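Local coordinates for protein XRE family transcriptional regulator (Enterobacter cloacae subsp. cloacae, PDB 6B8W) that probably regulates transcription by binding DNA as an XRE family regulator, this piece being its metal-binding cupin domain, at residues Phe17-Ile22 against His86-Ile91; Ala28-Thr33 against His75-Ser80; Ile40-Val45 against Leu90-Arg95; Leu50-Asp55 against Gln65-Ala70. All blocks are in the same frame, centred on the assembly; numbering follows the deposited sequence.

How the contacts relate
From the N terminus, after the edge strand 3-7, strand 17-24 supplies the first segment, and contact 1 closes the longest loop by pairing 17-22 with 86-91, so that contacts 2 and 4 are nested inside it. Contact 2 joins 28-33 to 75-80 in the four-stranded sheet. Contact 3 brings 40-45 against 90-95, its segments alternating with those of contact 2, so the two cross; it shares Leu90 and Ile91 with contact 1 in the five-stranded sheet. Contact 4, 50-55 against 65-70, is innermost, nested within the other three loops, and packs one sheet on the other. Glu41 of contact 3 meets Tyr77 of contact 2 and Ser89 of contact 1 in the barrel interior.

Contact 1. Residues Phe17-Ile22 against His86-Ile91; sequences FDHFSI and HFHSLI
His19 holds CG anti to its backbone N (chi1 -169°), while His88 has CG anti to its carbonyl carbon (chi1 -65°), and the two rings meet obliquely from adjacent antiparallel strands. The edge of His19 is turned toward the face of His88 in an offset edge-to-face pair, with the planes at 71°. Leu90, directly across from His19, lies alongside it and sets CG over the centre of the imidazole in a CH-pi contact. Its CB also reaches Phe17, whose CE1 lies 3.9 Å from Leu90 CB.

Further along this face, Ser21 OG and His86 CG are each anti to their own backbone N, which brings Ser21 OG to 2.7 Å from His86 NE2. That hydrogen bond runs at the edge of the imidazole, and either partner could give the proton.

On the other face, Phe87 takes the crowded position between its backbone N and carbonyl carbon. Ile22 crosses the ring obliquely, with CB over one face and CG2 3.5 Å from Phe87 CZ. Ser89 OG turns instead to Glu41, a Mn(2+) ligand in this protein.

The backbones exchange six nearly straight bonds, from Asp18 N to Ile91 O at 3.0 Å through to Phe87 N to Ile22 O at 2.9 Å. Strand 17-24 runs between 3-7 and 85-92, and 85-92 in turn between 17-24 and 40-47. Val5 of strand 3-7 touches Phe20 and Ile22, Tyr77 meets the Phe87 ring, and Leu90 of the second subunit packs on Phe17 and His19.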
# COMPACT_ATOMS: atom_id res chain seq x y z
N PHE A 17 1.52 -6.65 -11.44
CA PHE A 17 1.00 -6.06 -10.21
C PHE A 17 0.25 -4.75 -10.44
O PHE A 17 0.70 -3.90 -11.19
CB PHE A 17 2.22 -5.86 -9.29
CG PHE A 17 1.98 -4.99 -8.09
CD1 PHE A 17 1.19 -5.42 -7.04
CD2 PHE A 17 2.63 -3.75 -7.96
CE1 PHE A 17 0.99 -4.62 -5.91
CE2 PHE A 17 2.44 -2.96 -6.83
CZ PHE A 17 1.63 -3.39 -5.81
N ASP A 18 -0.94 -4.66 -9.84
CA ASP A 18 -1.75 -3.45 -9.83
C ASP A 18 -1.88 -3.00 -8.39
O ASP A 18 -1.85 -3.80 -7.47
CB ASP A 18 -3.14 -3.68 -10.45
CG ASP A 18 -3.23 -3.28 -11.91
OD1 ASP A 18 -2.54 -2.33 -12.33
OD2 ASP A 18 -4.07 -3.89 -12.63
N HIS A 19 -2.05 -1.71 -8.21
CA HIS A 19 -2.14 -1.10 -6.89
C HIS A 19 -3.18 0.03 -7.04
O HIS A 19 -2.92 1.04 -7.70
CB HIS A 19 -0.78 -0.54 -6.53
CG HIS A 19 -0.63 -0.13 -5.11
ND1 HIS A 19 0.59 -0.06 -4.49
CD2 HIS A 19 -1.55 0.18 -4.17
CE1 HIS A 19 0.42 0.30 -3.23
NE2 HIS A 19 -0.87 0.47 -3.01
N PHE A 20 -4.34 -0.17 -6.44
CA PHE A 20 -5.42 0.76 -6.54
C PHE A 20 -5.70 1.44 -5.23
O PHE A 20 -5.55 0.83 -4.17
CB PHE A 20 -6.71 0.01 -6.96
CG PHE A 20 -6.60 -0.69 -8.26
CD1 PHE A 20 -6.61 0.04 -9.46
CD2 PHE A 20 -6.50 -2.07 -8.32
CE1 PHE A 20 -6.50 -0.61 -10.68
CE2 PHE A 20 -6.40 -2.73 -9.54
CZ PHE A 20 -6.40 -1.99 -10.72
N SER A 21 -6.13 2.68 -5.31
CA SER A 21 -6.55 3.46 -4.17
C SER A 21 -8.06 3.66 -4.37
O SER A 21 -8.49 4.24 -5.39
CB SER A 21 -5.83 4.80 -4.15
OG SER A 21 -6.35 5.59 -3.11
N ILE A 22 -8.83 3.24 -3.38
CA ILE A 22 -10.29 3.24 -3.48
C ILE A 22 -10.94 3.98 -2.32
O ILE A 22 -10.56 3.78 -1.17
CB ILE A 22 -10.80 1.78 -3.49
CG1 ILE A 22 -10.15 1.01 -4.66
CG2 ILE A 22 -12.33 1.72 -3.54
CD1 ILE A 22 -10.49 -0.46 -4.70
N HIS A 86 -11.12 4.94 2.95
CA HIS A 86 -10.07 4.92 1.95
C HIS A 86 -9.23 3.67 2.17
O HIS A 86 -8.73 3.44 3.26
CB HIS A 86 -9.21 6.18 2.10
CG HIS A 86 -8.06 6.26 1.13
ND1 HIS A 86 -6.94 7.02 1.38
CD2 HIS A 86 -7.85 5.64 -0.05
CE1 HIS A 86 -6.10 6.90 0.37
NE2 HIS A 86 -6.61 6.05 -0.51
N PHE A 87 -9.12 2.82 1.15
CA PHE A 87 -8.30 1.63 1.28
C PHE A 87 -7.52 1.40 0.01
O PHE A 87 -7.77 2.03 -1.01
CB PHE A 87 -9.12 0.40 1.67
CG PHE A 87 -10.16 -0.01 0.67
CD1 PHE A 87 -11.42 0.59 0.66
CD2 PHE A 87 -9.90 -1.02 -0.24
CE1 PHE A 87 -12.38 0.20 -0.26
CE2 PHE A 87 -10.86 -1.43 -1.16
CZ PHE A 87 -12.11 -0.82 -1.17
N HIS A 88 -6.50 0.56 0.09
CA HIS A 88 -5.76 0.16 -1.09
C HIS A 88 -6.06 -1.28 -1.38
O HIS A 88 -6.24 -2.09 -0.46
CB HIS A 88 -4.23 0.26 -0.96
CG HIS A 88 -3.70 1.63 -0.78
ND1 HIS A 88 -2.38 1.87 -0.45
CD2 HIS A 88 -4.29 2.85 -0.85
CE1 HIS A 88 -2.18 3.17 -0.34
NE2 HIS A 88 -3.33 3.78 -0.56
N SER A 89 -6.11 -1.59 -2.67
CA SER A 89 -6.31 -2.94 -3.15
C SER A 89 -5.12 -3.26 -4.03
O SER A 89 -4.90 -2.61 -5.04
CB SER A 89 -7.62 -3.04 -3.93
OG SER A 89 -7.70 -4.27 -4.63
N LEU A 90 -4.34 -4.25 -3.61
CA LEU A 90 -3.18 -4.68 -4.37
C LEU A 90 -3.52 -6.00 -5.02
O LEU A 90 -4.08 -6.88 -4.38
CB LEU A 90 -1.98 -4.89 -3.45
CG LEU A 90 -1.33 -3.65 -2.82
CD1 LEU A 90 -2.24 -2.94 -1.85
CD2 LEU A 90 -0.09 -4.14 -2.09
N ILE A 91 -3.17 -6.13 -6.29
CA ILE A 91 -3.46 -7.34 -7.04
C ILE A 91 -2.20 -7.90 -7.67
O ILE A 91 -1.54 -7.19 -8.39
CB ILE A 91 -4.47 -7.06 -8.18
CG1 ILE A 91 -5.78 -6.45 -7.66
CG2 ILE A 91 -4.72 -8.33 -8.97
CD1 ILE A 91 -6.65 -7.39 -6.85

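Contact 2. Residues Ala28-Thr33 against His75-Ser80; sequences ALSEST and HAYRNS
Ser32 and His75 both take the crowded first torsion, their OG and CG each placed between backbone N and carbonyl carbon. With chi1 at 56°, the imidazole of His75 swings over Ser32, whose CB sits above the ring centre, 3.3 Å from His75 CE1, in a close CH-pi contact. The backbone beneath is fixed by the bond from Ser32 N to His75 O, 2.9 Å and nearly straight.

Tyr77 instead holds CG anti to its carbonyl carbon (chi1 -47°), leaving CD1 3.3 Å from Ser30 O at the edge of the phenol ring. The phenol oxygen lies in the imidazole plane, and His75 NE2 gives Tyr77 OH a weak bond; Tyr77 OH is also hydrogen-bonded to Glu41, and His75 ND1 to Lys73 O.

On the other face, Leu29, with CG anti to its backbone N, brings CD1 4.2 Å from Ala76 CB and crosses Arg78 obliquely. The Arg78 chain bends at chi3 (64°) and leads away to a salt bridge with Glu51.

The Ser30-Tyr77 pair holds one metal ligand and the Ser32 N to His75 O bond the other: with Glu41, His75 and Tyr77 are the Mn(2+) ligands seen in this protein, though no metal is bound in this model, and they are set inside a cupin beta-barrel.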
# COMPACT_ATOMS: atom_id res chain seq x y z
N ALA A 28 -22.12 2.41 0.96
CA ALA A 28 -21.85 1.78 -0.31
C ALA A 28 -21.40 0.32 -0.15
O ALA A 28 -20.73 -0.04 0.81
CB ALA A 28 -20.81 2.58 -1.07
N LEU A 29 -21.81 -0.49 -1.11
CA LEU A 29 -21.49 -1.90 -1.21
C LEU A 29 -20.98 -2.16 -2.61
O LEU A 29 -21.66 -1.83 -3.59
CB LEU A 29 -22.73 -2.74 -0.98
CG LEU A 29 -22.62 -4.24 -1.26
CD1 LEU A 29 -21.69 -4.94 -0.29
CD2 LEU A 29 -24.01 -4.89 -1.23
N SER A 30 -19.81 -2.80 -2.70
CA SER A 30 -19.23 -3.17 -3.98
C SER A 30 -18.87 -4.65 -3.98
O SER A 30 -18.12 -5.11 -3.11
CB SER A 30 -17.97 -2.33 -4.21
OG SER A 30 -17.36 -2.64 -5.45
N GLU A 31 -19.41 -5.40 -4.94
CA GLU A 31 -19.09 -6.81 -5.08
C GLU A 31 -17.97 -6.94 -6.12
O GLU A 31 -17.98 -6.26 -7.14
CB GLU A 31 -20.36 -7.63 -5.43
CG GLU A 31 -21.28 -7.67 -4.21
CD GLU A 31 -22.69 -8.19 -4.47
OE1 GLU A 31 -22.96 -8.78 -5.54
OE2 GLU A 31 -23.53 -8.00 -3.54
N SER A 32 -16.99 -7.79 -5.85
CA SER A 32 -15.85 -7.95 -6.76
C SER A 32 -16.27 -8.51 -8.10
O SER A 32 -17.26 -9.21 -8.20
CB SER A 32 -14.84 -8.91 -6.15
OG SER A 32 -15.41 -10.20 -5.97
N THR A 33 -15.53 -8.17 -9.14
CA THR A 33 -15.76 -8.75 -10.44
C THR A 33 -14.83 -10.00 -10.52
O THR A 33 -13.90 -10.12 -9.73
CB THR A 33 -15.48 -7.75 -11.55
OG1 THR A 33 -14.21 -7.13 -11.32
CG2 THR A 33 -16.56 -6.68 -11.58
N HIS A 75 -16.03 -11.80 -3.36
CA HIS A 75 -15.80 -11.03 -2.14
C HIS A 75 -16.47 -9.69 -2.32
O HIS A 75 -16.87 -9.35 -3.44
CB HIS A 75 -14.31 -10.90 -1.80
CG HIS A 75 -13.46 -10.31 -2.88
ND1 HIS A 75 -13.01 -11.05 -3.96
CD2 HIS A 75 -12.88 -9.09 -3.00
CE1 HIS A 75 -12.24 -10.29 -4.72
NE2 HIS A 75 -12.15 -9.10 -4.16
N ALA A 76 -16.58 -8.95 -1.22
CA ALA A 76 -17.29 -7.70 -1.25
C ALA A 76 -16.68 -6.70 -0.31
O ALA A 76 -15.98 -7.06 0.64
CB ALA A 76 -18.75 -7.93 -0.90
N TYR A 77 -16.94 -5.44 -0.58
CA TYR A 77 -16.41 -4.34 0.18
C TYR A 77 -17.60 -3.51 0.60
O TYR A 77 -18.43 -3.19 -0.23
CB TYR A 77 -15.49 -3.48 -0.71
CG TYR A 77 -14.46 -4.24 -1.55
CD1 TYR A 77 -14.82 -4.80 -2.76
CD2 TYR A 77 -13.13 -4.32 -1.17
CE1 TYR A 77 -13.89 -5.48 -3.55
CE2 TYR A 77 -12.19 -4.98 -1.97
CZ TYR A 77 -12.58 -5.56 -3.15
OH TYR A 77 -11.67 -6.22 -3.97
N ARG A 78 -17.66 -3.13 1.86
CA ARG A 78 -18.79 -2.37 2.35
C ARG A 78 -18.37 -1.33 3.37
O ARG A 78 -17.48 -1.58 4.18
CB ARG A 78 -19.84 -3.33 2.94
CG ARG A 78 -21.17 -2.69 3.32
CD ARG A 78 -22.20 -3.73 3.74
NE ARG A 78 -21.81 -4.44 4.96
CZ ARG A 78 -22.47 -5.46 5.51
NH1 ARG A 78 -23.59 -5.94 4.97
NH2 ARG A 78 -22.02 -5.99 6.64
N ASN A 79 -19.02 -0.17 3.31
CA ASN A 79 -18.79 0.91 4.26
C ASN A 79 -20.05 1.09 5.08
O ASN A 79 -21.05 1.59 4.57
CB ASN A 79 -18.46 2.21 3.55
CG ASN A 79 -18.06 3.32 4.52
OD1 ASN A 79 -18.15 3.14 5.74
ND2 ASN A 79 -17.63 4.46 3.99
N SER A 80 -20.02 0.64 6.33
CA SER A 80 -21.14 0.81 7.26
C SER A 80 -20.91 1.92 8.29
O SER A 80 -21.70 2.06 9.23
CB SER A 80 -21.48 -0.50 7.96
OG SER A 80 -22.03 -1.40 7.04

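Contact 3. Residues Ile40-Val45 against Leu90-Arg95; sequences IEHVVV and LIHYPR
Glu41 lies obliquely across the end of Ile91, with CB, CG and CD all about 3.6 Å from Ile91 CD1. The glutamate is extended, CG anti to its backbone N (chi1 177°), and Ile91 is bent by chi2 (-70°), so the methyl lies along the aliphatic part of the acid and also near OE1. This hydrocarbon contact flanks a carboxylate whose OE2 is hydrogen-bonded to Tyr77 and Ser89, and whose OE1 receives a weak bond from His75. Glu41, His75 and Tyr77 are the Mn(2+) ligands seen in this protein, although the metal is absent from this model.

On the opposite face, His42 and His92 both have CG anti to the carbonyl carbon, and their ND1 atoms come within 4.3 Å of each other. One water bridges them in the plane of each ring, 2.8 Å from His42 ND1 and 2.7 Å from His92 ND1. It donates to Ile40 O and, weakly, to Leu90 O, so four groups grip it on the histidine face of the sheet. Beside it, His42 CB rests 4.0 Å from Leu90 CB.

The backbones pair antiparallel through Ile40 with His92 and His42 with Leu90, each pair giving two bonds; Leu90 N to His42 O, at 2.8 Å, is the shortest. Strand 40-47 runs between 85-92 and 66-70, with Glu41 and Val43 bonded through their backbones to Phe69 and Val67. The histidine face looks onto the second subunit, where His92 NE2 is hydrogen-bonded to NE2 of its counterpart and Phe9 and Phe17 of that subunit meet His42 edge-to-face.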
# COMPACT_ATOMS: atom_id res chain seq x y z
N ILE A 40 -3.96 -13.05 -6.43
CA ILE A 40 -3.94 -12.76 -5.00
C ILE A 40 -4.26 -11.28 -4.83
O ILE A 40 -3.75 -10.45 -5.57
CB ILE A 40 -2.59 -13.07 -4.35
CG1 ILE A 40 -2.20 -14.53 -4.53
CG2 ILE A 40 -2.63 -12.70 -2.85
CD1 ILE A 40 -3.13 -15.54 -3.87
N GLU A 41 -5.13 -10.97 -3.87
CA GLU A 41 -5.48 -9.62 -3.53
C GLU A 41 -5.12 -9.30 -2.06
O GLU A 41 -5.25 -10.16 -1.17
CB GLU A 41 -6.96 -9.33 -3.80
CG GLU A 41 -7.38 -7.92 -3.39
CD GLU A 41 -8.75 -7.45 -3.87
OE1 GLU A 41 -9.45 -8.18 -4.62
OE2 GLU A 41 -9.13 -6.31 -3.47
N HIS A 42 -4.62 -8.09 -1.83
CA HIS A 42 -4.36 -7.58 -0.48
C HIS A 42 -5.22 -6.32 -0.36
O HIS A 42 -5.26 -5.50 -1.27
CB HIS A 42 -2.90 -7.14 -0.25
CG HIS A 42 -1.90 -8.24 -0.19
ND1 HIS A 42 -1.40 -8.86 -1.31
CD2 HIS A 42 -1.24 -8.79 0.87
CE1 HIS A 42 -0.50 -9.76 -0.96
NE2 HIS A 42 -0.38 -9.74 0.36
N VAL A 43 -5.91 -6.18 0.75
CA VAL A 43 -6.64 -4.97 1.07
C VAL A 43 -5.99 -4.44 2.35
O VAL A 43 -5.75 -5.21 3.30
CB VAL A 43 -8.12 -5.23 1.32
CG1 VAL A 43 -8.81 -4.05 1.99
CG2 VAL A 43 -8.81 -5.55 -0.00
N VAL A 44 -5.67 -3.14 2.35
CA VAL A 44 -5.13 -2.44 3.51
C VAL A 44 -5.95 -1.18 3.68
O VAL A 44 -6.12 -0.41 2.72
CB VAL A 44 -3.65 -2.05 3.32
CG1 VAL A 44 -3.15 -1.24 4.51
CG2 VAL A 44 -2.79 -3.28 3.11
N VAL A 45 -6.48 -0.96 4.87
CA VAL A 45 -7.27 0.25 5.14
C VAL A 45 -6.32 1.41 5.44
O VAL A 45 -5.37 1.25 6.20
CB VAL A 45 -8.25 0.03 6.31
CG1 VAL A 45 -9.00 1.31 6.67
CG2 VAL A 45 -9.26 -1.05 5.92
N LEU A 90 -4.34 -4.25 -3.61
CA LEU A 90 -3.18 -4.68 -4.37
C LEU A 90 -3.52 -6.00 -5.02
O LEU A 90 -4.08 -6.88 -4.38
CB LEU A 90 -1.98 -4.89 -3.45
CG LEU A 90 -1.33 -3.65 -2.82
CD1 LEU A 90 -2.24 -2.94 -1.85
CD2 LEU A 90 -0.09 -4.14 -2.09
N ILE A 91 -3.17 -6.13 -6.29
CA ILE A 91 -3.46 -7.34 -7.04
C ILE A 91 -2.20 -7.90 -7.67
O ILE A 91 -1.54 -7.19 -8.39
CB ILE A 91 -4.47 -7.06 -8.18
CG1 ILE A 91 -5.78 -6.45 -7.66
CG2 ILE A 91 -4.72 -8.33 -8.97
CD1 ILE A 91 -6.65 -7.39 -6.85
N HIS A 92 -1.87 -9.15 -7.35
CA HIS A 92 -0.75 -9.86 -7.98
C HIS A 92 -1.36 -10.92 -8.91
O HIS A 92 -2.09 -11.81 -8.46
CB HIS A 92 0.17 -10.49 -6.93
CG HIS A 92 1.05 -9.51 -6.23
ND1 HIS A 92 0.62 -8.75 -5.16
CD2 HIS A 92 2.35 -9.17 -6.44
CE1 HIS A 92 1.61 -7.97 -4.76
NE2 HIS A 92 2.67 -8.21 -5.52
N TYR A 93 -1.09 -10.79 -10.21
CA TYR A 93 -1.62 -11.71 -11.21
C TYR A 93 -0.63 -12.88 -11.37
O TYR A 93 0.59 -12.68 -11.25
CB TYR A 93 -1.89 -10.97 -12.52
CG TYR A 93 -2.79 -9.74 -12.40
CD1 TYR A 93 -4.19 -9.83 -12.49
CD2 TYR A 93 -2.25 -8.48 -12.21
CE1 TYR A 93 -5.00 -8.69 -12.39
CE2 TYR A 93 -3.04 -7.34 -12.12
CZ TYR A 93 -4.41 -7.44 -12.21
OH TYR A 93 -5.17 -6.26 -12.11
N PRO A 94 -1.12 -14.11 -11.63
CA PRO A 94 -0.19 -15.25 -11.71
C PRO A 94 0.65 -15.31 -12.99
O PRO A 94 0.22 -14.84 -14.05
CB PRO A 94 -1.13 -16.44 -11.65
CG PRO A 94 -2.35 -15.96 -12.35
CD PRO A 94 -2.51 -14.54 -11.87
N ARG A 95 1.85 -15.87 -12.87
CA ARG A 95 2.75 -16.04 -14.03
C ARG A 95 2.85 -17.52 -14.39
O ARG A 95 3.29 -17.88 -15.47
CB ARG A 95 4.13 -15.40 -13.78
CG ARG A 95 4.88 -15.88 -12.55
CD ARG A 95 6.24 -15.19 -12.39
NE ARG A 95 6.14 -13.77 -12.02
CZ ARG A 95 6.30 -12.72 -12.84
NH1 ARG A 95 6.61 -12.87 -14.13
NH2 ARG A 95 6.17 -11.50 -12.35
OXT ARG A 95 2.43 -18.40 -13.62
O HOH W 1 -1.85 -8.86 -4.03

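Contact 4. Residues Leu50-Asp55 against Gln65-Ala70; sequences LEMKID and QGVRFA
Across the interior of the cupin beta-barrel, strands 50-54 and 66-70 face each other from different sheets, their axes 9.6 Å apart and inclined at 31°. The space between them is bridged by side chains alone, since the backbones are too far apart to pair.

The aromatic part is carried by Phe69. Its CG occupies the crowded place between backbone N and carbonyl carbon (chi1 59°), and the ring crosses Ile54 at about a right angle. Ile54 has CG1 anti to its carbonyl carbon and CD1 in the extended position (chi2 162°), so that the methyl lies over one face of the ring, offset toward the rim, in a CH-pi contact. Ile54 CG2 stands 4.2 Å from Phe69 CB, lower down the same side chain. Phe69 also meets His75, a Mn(2+) ligand, edge-to-face.

The aliphatic contacts adjoin this pair. Val67 places CG1 in the crowded position and meets Ile54 tip to tip, CG1 at 3.7 Å and CG2 at 3.8 Å from Ile54 CD1. The one methyl therefore serves both the valine and the phenyl ring. Met52 is bent at chi2 and chi3, a folded course that carries its terminal methyl to the far end of the ring; its CG is more distant, 4.5 Å from Val67 CG1. Leu61 and Tyr77 touch Met52 from the neighbouring strands 57-61 and 75-78.

At the ring tip, Met52 CE comes to 3.9 Å from Phe69 CZ.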
# COMPACT_ATOMS: atom_id res chain seq x y z
N LEU A 50 -13.47 -0.29 7.12
CA LEU A 50 -13.95 -1.08 6.01
C LEU A 50 -14.50 -2.44 6.45
O LEU A 50 -13.91 -3.11 7.30
CB LEU A 50 -12.80 -1.33 5.04
CG LEU A 50 -13.10 -2.17 3.79
CD1 LEU A 50 -14.04 -1.42 2.88
CD2 LEU A 50 -11.81 -2.51 3.05
N GLU A 51 -15.59 -2.86 5.84
CA GLU A 51 -16.08 -4.20 6.03
C GLU A 51 -15.72 -5.01 4.77
O GLU A 51 -15.96 -4.54 3.66
CB GLU A 51 -17.59 -4.19 6.27
CG GLU A 51 -17.99 -3.61 7.60
CD GLU A 51 -19.50 -3.46 7.76
OE1 GLU A 51 -20.20 -3.15 6.76
OE2 GLU A 51 -19.99 -3.60 8.91
N MET A 52 -15.12 -6.17 4.95
CA MET A 52 -14.75 -7.08 3.86
C MET A 52 -15.49 -8.40 4.04
O MET A 52 -15.46 -8.97 5.14
CB MET A 52 -13.26 -7.42 3.84
CG MET A 52 -12.33 -6.34 3.33
SD MET A 52 -12.64 -5.83 1.64
CE MET A 52 -12.34 -7.36 0.75
N LYS A 53 -16.08 -8.88 2.96
CA LYS A 53 -16.74 -10.16 2.96
C LYS A 53 -15.80 -11.08 2.18
O LYS A 53 -15.59 -10.88 0.99
CB LYS A 53 -18.11 -10.11 2.29
CG LYS A 53 -18.90 -11.38 2.49
CD LYS A 53 -20.25 -11.32 1.81
CE LYS A 53 -21.08 -12.55 2.18
NZ LYS A 53 -22.42 -12.45 1.55
N ILE A 54 -15.26 -12.08 2.86
CA ILE A 54 -14.29 -13.01 2.29
C ILE A 54 -14.69 -14.39 2.79
O ILE A 54 -15.01 -14.57 3.97
CB ILE A 54 -12.87 -12.66 2.81
CG1 ILE A 54 -12.42 -11.31 2.24
CG2 ILE A 54 -11.86 -13.74 2.44
CD1 ILE A 54 -11.27 -10.68 2.98
N ASP A 55 -14.69 -15.37 1.88
CA ASP A 55 -15.13 -16.73 2.19
C ASP A 55 -16.54 -16.73 2.80
O ASP A 55 -16.83 -17.52 3.70
CB ASP A 55 -14.11 -17.46 3.10
CG ASP A 55 -12.74 -17.63 2.44
OD1 ASP A 55 -12.68 -17.87 1.22
OD2 ASP A 55 -11.70 -17.52 3.14
N GLN A 65 -4.76 -2.05 8.96
CA GLN A 65 -5.06 -3.44 9.08
C GLN A 65 -5.31 -3.92 7.68
O GLN A 65 -5.77 -3.15 6.84
CB GLN A 65 -6.28 -3.72 9.96
CG GLN A 65 -6.03 -3.35 11.43
CD GLN A 65 -7.20 -3.70 12.32
OE1 GLN A 65 -8.30 -3.98 11.83
NE2 GLN A 65 -6.98 -3.70 13.60
N GLY A 66 -4.99 -5.18 7.43
CA GLY A 66 -5.15 -5.74 6.11
C GLY A 66 -5.46 -7.22 6.07
O GLY A 66 -5.43 -7.89 7.09
N VAL A 67 -5.76 -7.70 4.88
CA VAL A 67 -6.06 -9.09 4.66
C VAL A 67 -5.58 -9.48 3.28
O VAL A 67 -5.69 -8.69 2.33
CB VAL A 67 -7.58 -9.38 4.84
CG1 VAL A 67 -8.44 -8.50 3.94
CG2 VAL A 67 -7.88 -10.86 4.59
N ARG A 68 -5.01 -10.68 3.19
CA ARG A 68 -4.52 -11.25 1.94
C ARG A 68 -5.44 -12.40 1.60
O ARG A 68 -5.69 -13.26 2.45
CB ARG A 68 -3.12 -11.78 2.14
CG ARG A 68 -2.44 -12.36 0.92
CD ARG A 68 -1.18 -13.05 1.38
NE ARG A 68 -0.30 -13.56 0.34
CZ ARG A 68 -0.49 -14.70 -0.33
NH1 ARG A 68 -1.58 -15.44 -0.14
NH2 ARG A 68 0.42 -15.08 -1.23
N PHE A 69 -5.91 -12.47 0.36
CA PHE A 69 -6.84 -13.52 -0.01
C PHE A 69 -6.88 -13.79 -1.50
O PHE A 69 -6.28 -13.06 -2.31
CB PHE A 69 -8.24 -13.14 0.50
CG PHE A 69 -8.74 -11.84 -0.06
CD1 PHE A 69 -8.41 -10.63 0.54
CD2 PHE A 69 -9.52 -11.82 -1.20
CE1 PHE A 69 -8.86 -9.43 0.01
CE2 PHE A 69 -9.99 -10.63 -1.74
CZ PHE A 69 -9.66 -9.43 -1.13
N ALA A 70 -7.59 -14.87 -1.84
CA ALA A 70 -7.77 -15.31 -3.21
C ALA A 70 -8.72 -14.36 -3.91
O ALA A 70 -9.92 -14.35 -3.62
CB ALA A 70 -8.31 -16.74 -3.24